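Local coordinates for protein putative transcriptional regulator (Clostridium difficile, PDB 3QI7) that probably binds a small ligand, perhaps a sugar, through a periplasmic-binding-protein-like fold, although its biological role remains undetermined, at residues A[141-152]-A[179-189]. Sequence-based numbering, arbitrary orientation.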
loop_
_atom_site.group_PDB
_atom_site.type_symbol
_atom_site.label_atom_id
_atom_site.label_comp_id
_atom_site.label_asym_id
_atom_site.label_seq_id
_atom_site.Cartn_x
_atom_site.Cartn_y
_atom_site.Cartn_z
ATOM N N GLU A 141 0.928 -1.358 -13.416
ATOM C CA GLU A 141 1.034 -2.395 -14.438
ATOM C C GLU A 141 1.223 -3.767 -13.816
ATOM O O GLU A 141 0.490 -4.711 -14.143
ATOM C CB GLU A 141 2.197 -2.110 -15.387
ATOM C CG GLU A 141 1.794 -1.263 -16.563
ATOM C CD GLU A 141 2.839 -1.248 -17.680
ATOM O OE1 GLU A 141 2.657 -0.462 -18.645
ATOM O OE2 GLU A 141 3.830 -2.022 -17.599
ATOM N N GLU A 142 2.219 -3.879 -12.936
ATOM C CA GLU A 142 2.529 -5.150 -12.336
ATOM C C GLU A 142 1.355 -5.611 -11.423
ATOM O O GLU A 142 1.025 -6.812 -11.381
ATOM C CB GLU A 142 3.865 -5.080 -11.595
ATOM C CG GLU A 142 4.290 -6.413 -10.988
ATOM C CD GLU A 142 4.709 -7.448 -12.021
ATOM O OE1 GLU A 142 4.810 -7.119 -13.234
ATOM O OE2 GLU A 142 4.944 -8.601 -11.611
ATOM N N ARG A 143 0.709 -4.669 -10.745
ATOM C CA ARG A 143 -0.496 -5.007 -9.940
ATOM C C ARG A 143 -1.575 -5.657 -10.794
ATOM O O ARG A 143 -2.188 -6.659 -10.385
ATOM C CB ARG A 143 -1.036 -3.763 -9.229
ATOM C CG ARG A 143 -2.423 -3.906 -8.601
ATOM C CD ARG A 143 -2.331 -4.526 -7.213
ATOM N NE ARG A 143 -3.653 -4.953 -6.734
ATOM C CZ ARG A 143 -4.610 -4.143 -6.299
ATOM N NH1 ARG A 143 -4.415 -2.831 -6.247
ATOM N NH2 ARG A 143 -5.778 -4.652 -5.883
ATOM N N GLY A 144 -1.830 -5.080 -11.965
ATOM C CA GLY A 144 -2.838 -5.622 -12.886
ATOM C C GLY A 144 -2.547 -7.055 -13.298
ATOM O O GLY A 144 -3.437 -7.911 -13.290
ATOM N N LYS A 145 -1.306 -7.295 -13.690
ATOM C CA LYS A 145 -0.870 -8.590 -14.147
ATOM C C LYS A 145 -1.101 -9.617 -13.047
ATOM O O LYS A 145 -1.677 -10.674 -13.288
ATOM C CB LYS A 145 0.602 -8.531 -14.533
ATOM C CG LYS A 145 1.239 -9.859 -15.016
ATOM C CD LYS A 145 2.740 -9.655 -15.451
ATOM C CE LYS A 145 3.383 -10.958 -15.927
ATOM N NZ LYS A 145 3.609 -11.860 -14.789
ATOM N N VAL A 146 -0.696 -9.277 -11.823
ATOM C CA VAL A 146 -0.719 -10.232 -10.711
ATOM C C VAL A 146 -2.152 -10.492 -10.252
ATOM O O VAL A 146 -2.525 -11.621 -9.932
ATOM C CB VAL A 146 0.190 -9.758 -9.533
ATOM C CG1 VAL A 146 -0.007 -10.639 -8.274
ATOM C CG2 VAL A 146 1.717 -9.690 -9.970
ATOM N N LEU A 147 -2.970 -9.460 -10.267
ATOM C CA LEU A 147 -4.407 -9.609 -9.916
ATOM C C LEU A 147 -5.133 -10.534 -10.931
ATOM O O LEU A 147 -5.962 -11.370 -10.558
ATOM C CB LEU A 147 -5.062 -8.246 -9.843
ATOM C CG LEU A 147 -6.585 -8.175 -9.682
ATOM C CD1 LEU A 147 -7.067 -8.899 -8.413
ATOM C CD2 LEU A 147 -7.004 -6.680 -9.696
ATOM N N ALA A 148 -4.834 -10.378 -12.213
ATOM C CA ALA A 148 -5.388 -11.273 -13.257
ATOM C C ALA A 148 -4.945 -12.720 -13.012
ATOM O O ALA A 148 -5.765 -13.659 -13.042
ATOM C CB ALA A 148 -4.933 -10.786 -14.657
ATOM N N GLU A 149 -3.660 -12.918 -12.748
ATOM C CA GLU A 149 -3.128 -14.275 -12.505
ATOM C C GLU A 149 -3.740 -14.903 -11.252
ATOM O O GLU A 149 -4.217 -16.048 -11.297
ATOM C CB GLU A 149 -1.607 -14.255 -12.416
ATOM C CG GLU A 149 -0.954 -13.849 -13.731
ATOM C CD GLU A 149 0.551 -13.736 -13.611
ATOM O OE1 GLU A 149 1.056 -13.986 -12.514
ATOM O OE2 GLU A 149 1.223 -13.388 -14.619
ATOM N N ARG A 150 -3.798 -14.137 -10.163
ATOM C CA ARG A 150 -4.310 -14.670 -8.893
ATOM C C ARG A 150 -5.789 -14.995 -8.988
ATOM O O ARG A 150 -6.248 -15.985 -8.386
ATOM C CB ARG A 150 -3.990 -13.726 -7.705
ATOM C CG ARG A 150 -2.513 -13.781 -7.300
ATOM C CD ARG A 150 -2.085 -12.802 -6.157
ATOM N NE ARG A 150 -0.627 -12.846 -6.010
ATOM C CZ ARG A 150 0.101 -12.116 -5.174
ATOM N NH1 ARG A 150 -0.461 -11.280 -4.300
ATOM N NH2 ARG A 150 1.415 -12.243 -5.206
ATOM N N SER A 151 -6.540 -14.184 -9.748
ATOM C CA SER A 151 -7.916 -14.502 -10.127
ATOM C C SER A 151 -8.049 -15.868 -10.859
ATOM O O SER A 151 -8.896 -16.720 -10.487
ATOM C CB SER A 151 -8.494 -13.368 -11.027
ATOM O OG SER A 151 -8.593 -12.153 -10.297
ATOM N N LYS A 152 -7.206 -16.065 -11.883
ATOM C CA LYS A 152 -7.148 -17.322 -12.651
ATOM C C LYS A 152 -6.880 -18.505 -11.696
ATOM O O LYS A 152 -7.577 -19.513 -11.755
ATOM C CB LYS A 152 -6.054 -17.262 -13.756
ATOM C CG LYS A 152 -6.026 -18.475 -14.727
ATOM C CD LYS A 152 -7.042 -18.354 -15.844
ATOM C CE LYS A 152 -7.132 -19.591 -16.699
ATOM N NZ LYS A 152 -7.755 -19.231 -17.999
HETATM N N MSE A 179 -3.358 -3.478 -18.183
HETATM C CA MSE A 179 -2.596 -4.669 -17.926
HETATM C C MSE A 179 -3.482 -5.826 -17.438
HETATM O O MSE A 179 -3.196 -6.967 -17.774
HETATM C CB MSE A 179 -1.428 -4.403 -16.967
HETATM C CG MSE A 179 -0.504 -5.588 -16.837
HETATM SE SE MSE A 179 0.256 -6.170 -18.561
HETATM C CE MSE A 179 1.371 -4.610 -18.906
ATOM N N ILE A 180 -4.574 -5.566 -16.708
ATOM C CA ILE A 180 -5.487 -6.676 -16.388
ATOM C C ILE A 180 -6.038 -7.276 -17.677
ATOM O O ILE A 180 -6.087 -8.501 -17.819
ATOM C CB ILE A 180 -6.665 -6.265 -15.484
ATOM C CG1 ILE A 180 -6.163 -5.899 -14.107
ATOM C CG2 ILE A 180 -7.703 -7.405 -15.337
ATOM C CD1 ILE A 180 -7.162 -5.040 -13.292
ATOM N N LYS A 181 -6.437 -6.410 -18.618
ATOM C CA LYS A 181 -7.062 -6.848 -19.878
ATOM C C LYS A 181 -6.115 -7.674 -20.731
ATOM O O LYS A 181 -6.504 -8.706 -21.285
ATOM C CB LYS A 181 -7.549 -5.633 -20.697
ATOM C CG LYS A 181 -8.408 -5.962 -21.889
ATOM C CD LYS A 181 -8.897 -4.675 -22.601
ATOM C CE LYS A 181 -9.854 -5.003 -23.742
ATOM N NZ LYS A 181 -10.333 -3.770 -24.461
ATOM N N GLU A 182 -4.880 -7.211 -20.827
ATOM C CA GLU A 182 -3.846 -7.858 -21.636
ATOM C C GLU A 182 -3.487 -9.193 -21.006
ATOM O O GLU A 182 -3.431 -10.247 -21.690
ATOM C CB GLU A 182 -2.639 -6.920 -21.705
ATOM C CG GLU A 182 -1.418 -7.375 -22.456
ATOM C CD GLU A 182 -0.320 -6.302 -22.384
ATOM O OE1 GLU A 182 -0.651 -5.111 -22.614
ATOM O OE2 GLU A 182 0.851 -6.635 -22.062
ATOM N N THR A 183 -3.288 -9.169 -19.696
ATOM C CA THR A 183 -2.959 -10.391 -18.989
ATOM C C THR A 183 -4.082 -11.426 -19.128
ATOM O O THR A 183 -3.802 -12.594 -19.465
ATOM C CB THR A 183 -2.578 -10.159 -17.513
ATOM O OG1 THR A 183 -1.461 -9.256 -17.421
ATOM C CG2 THR A 183 -2.177 -11.510 -16.850
ATOM N N CYS A 184 -5.328 -11.020 -18.873
ATOM C CA CYS A 184 -6.484 -11.902 -19.078
ATOM C C CYS A 184 -6.499 -12.529 -20.487
ATOM O O CYS A 184 -6.822 -13.699 -20.644
ATOM C CB CYS A 184 -7.804 -11.162 -18.816
ATOM S SG CYS A 184 -8.203 -10.914 -17.097
ATOM N N LYS A 185 -6.156 -11.733 -21.498
ATOM C CA LYS A 185 -6.062 -12.229 -22.870
ATOM C C LYS A 185 -4.999 -13.317 -23.010
ATOM O O LYS A 185 -5.250 -14.354 -23.645
ATOM C CB LYS A 185 -5.777 -11.101 -23.873
ATOM C CG LYS A 185 -5.983 -11.540 -25.347
ATOM C CD LYS A 185 -4.704 -11.404 -26.224
ATOM C CE LYS A 185 -4.658 -10.110 -27.039
ATOM N NZ LYS A 185 -5.199 -10.242 -28.440
ATOM N N ASN A 186 -3.825 -13.099 -22.410
ATOM C CA ASN A 186 -2.741 -14.060 -22.498
ATOM C C ASN A 186 -3.035 -15.390 -21.790
ATOM O O ASN A 186 -2.532 -16.433 -22.224
ATOM C CB ASN A 186 -1.443 -13.486 -21.907
ATOM C CG ASN A 186 -0.838 -12.383 -22.759
ATOM O OD1 ASN A 186 -1.047 -12.334 -23.956
ATOM N ND2 ASN A 186 -0.063 -11.493 -22.128
ATOM N N ILE A 187 -3.842 -15.354 -20.723
ATOM C CA ILE A 187 -4.099 -16.530 -19.891
ATOM C C ILE A 187 -5.513 -17.111 -20.084
ATOM O O ILE A 187 -5.975 -17.925 -19.296
ATOM C CB ILE A 187 -3.800 -16.226 -18.396
ATOM C CG1 ILE A 187 -4.797 -15.247 -17.777
ATOM C CG2 ILE A 187 -2.377 -15.673 -18.291
ATOM C CD1 ILE A 187 -4.627 -14.966 -16.277
ATOM N N GLY A 188 -6.205 -16.659 -21.114
ATOM C CA GLY A 188 -7.492 -17.242 -21.456
ATOM C C GLY A 188 -8.564 -17.011 -20.434
ATOM O O GLY A 188 -9.411 -17.871 -20.243
ATOM N N LEU A 189 -8.534 -15.854 -19.774
ATOM C CA LEU A 189 -9.582 -15.473 -18.823
ATOM C C LEU A 189 -10.483 -14.407 -19.446
ATOM O O LEU A 189 -10.060 -13.262 -19.643
ATOM C CB LEU A 189 -8.970 -14.910 -17.535
ATOM C CG LEU A 189 -9.884 -14.436 -16.388
ATOM C CD1 LEU A 189 -11.015 -15.449 -16.114
ATOM C CD2 LEU A 189 -9.040 -14.194 -15.137
#
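G144 lies directly against I180, their CA atoms 4.5 Å apart, and here helices 141-152 and 179-186 pack tightly. Their short axes approach to 7.6 Å and cross at -40°. With no side chain on G144, M179 and I180 reach the backbone itself: M179 CG sits 3.0 Å from E141 O, and I180 CG1 lies over G144 CA and O. One turn on, A148 CB meets T183 CG2 at 3.6 Å, with C184 SG and I187 CD1 farther around the same methyl. With OG1 anti to the carbonyl carbon (chi1 -58°), T183 sets its hydroxyl beside K145, OG1 3.4 Å from K145 CA; the hydroxyl donates to M179 O, from the face of that carbonyl plane opposite T183 N.

The outer side is looser and more polar. Beyond CB and CG, which touch T183 OG1, the K145 chain runs out to a salt bridge with E149, NZ to OE2 2.8 Å, while the carboxylate end of E141 passes M179 CE. I187 follows the end of helix 179-186 and packs CD1 on K152 CB; K152, bent at chi2 (83°), runs alongside it and donates from NZ to I187 O at 2.6 Å, in the carbonyl plane.

On the inner side, L147, S151 and I180 rest on F159 of strand 159-164. The helices thus pack side by side on the three-stranded parallel sheet of one lobe, helix 171-186 forming the beta-alpha-beta crossover from 159-164 to adjacent strand 191-196; V146 and R150, on the far side of helix 140-153, touch strand 361-370.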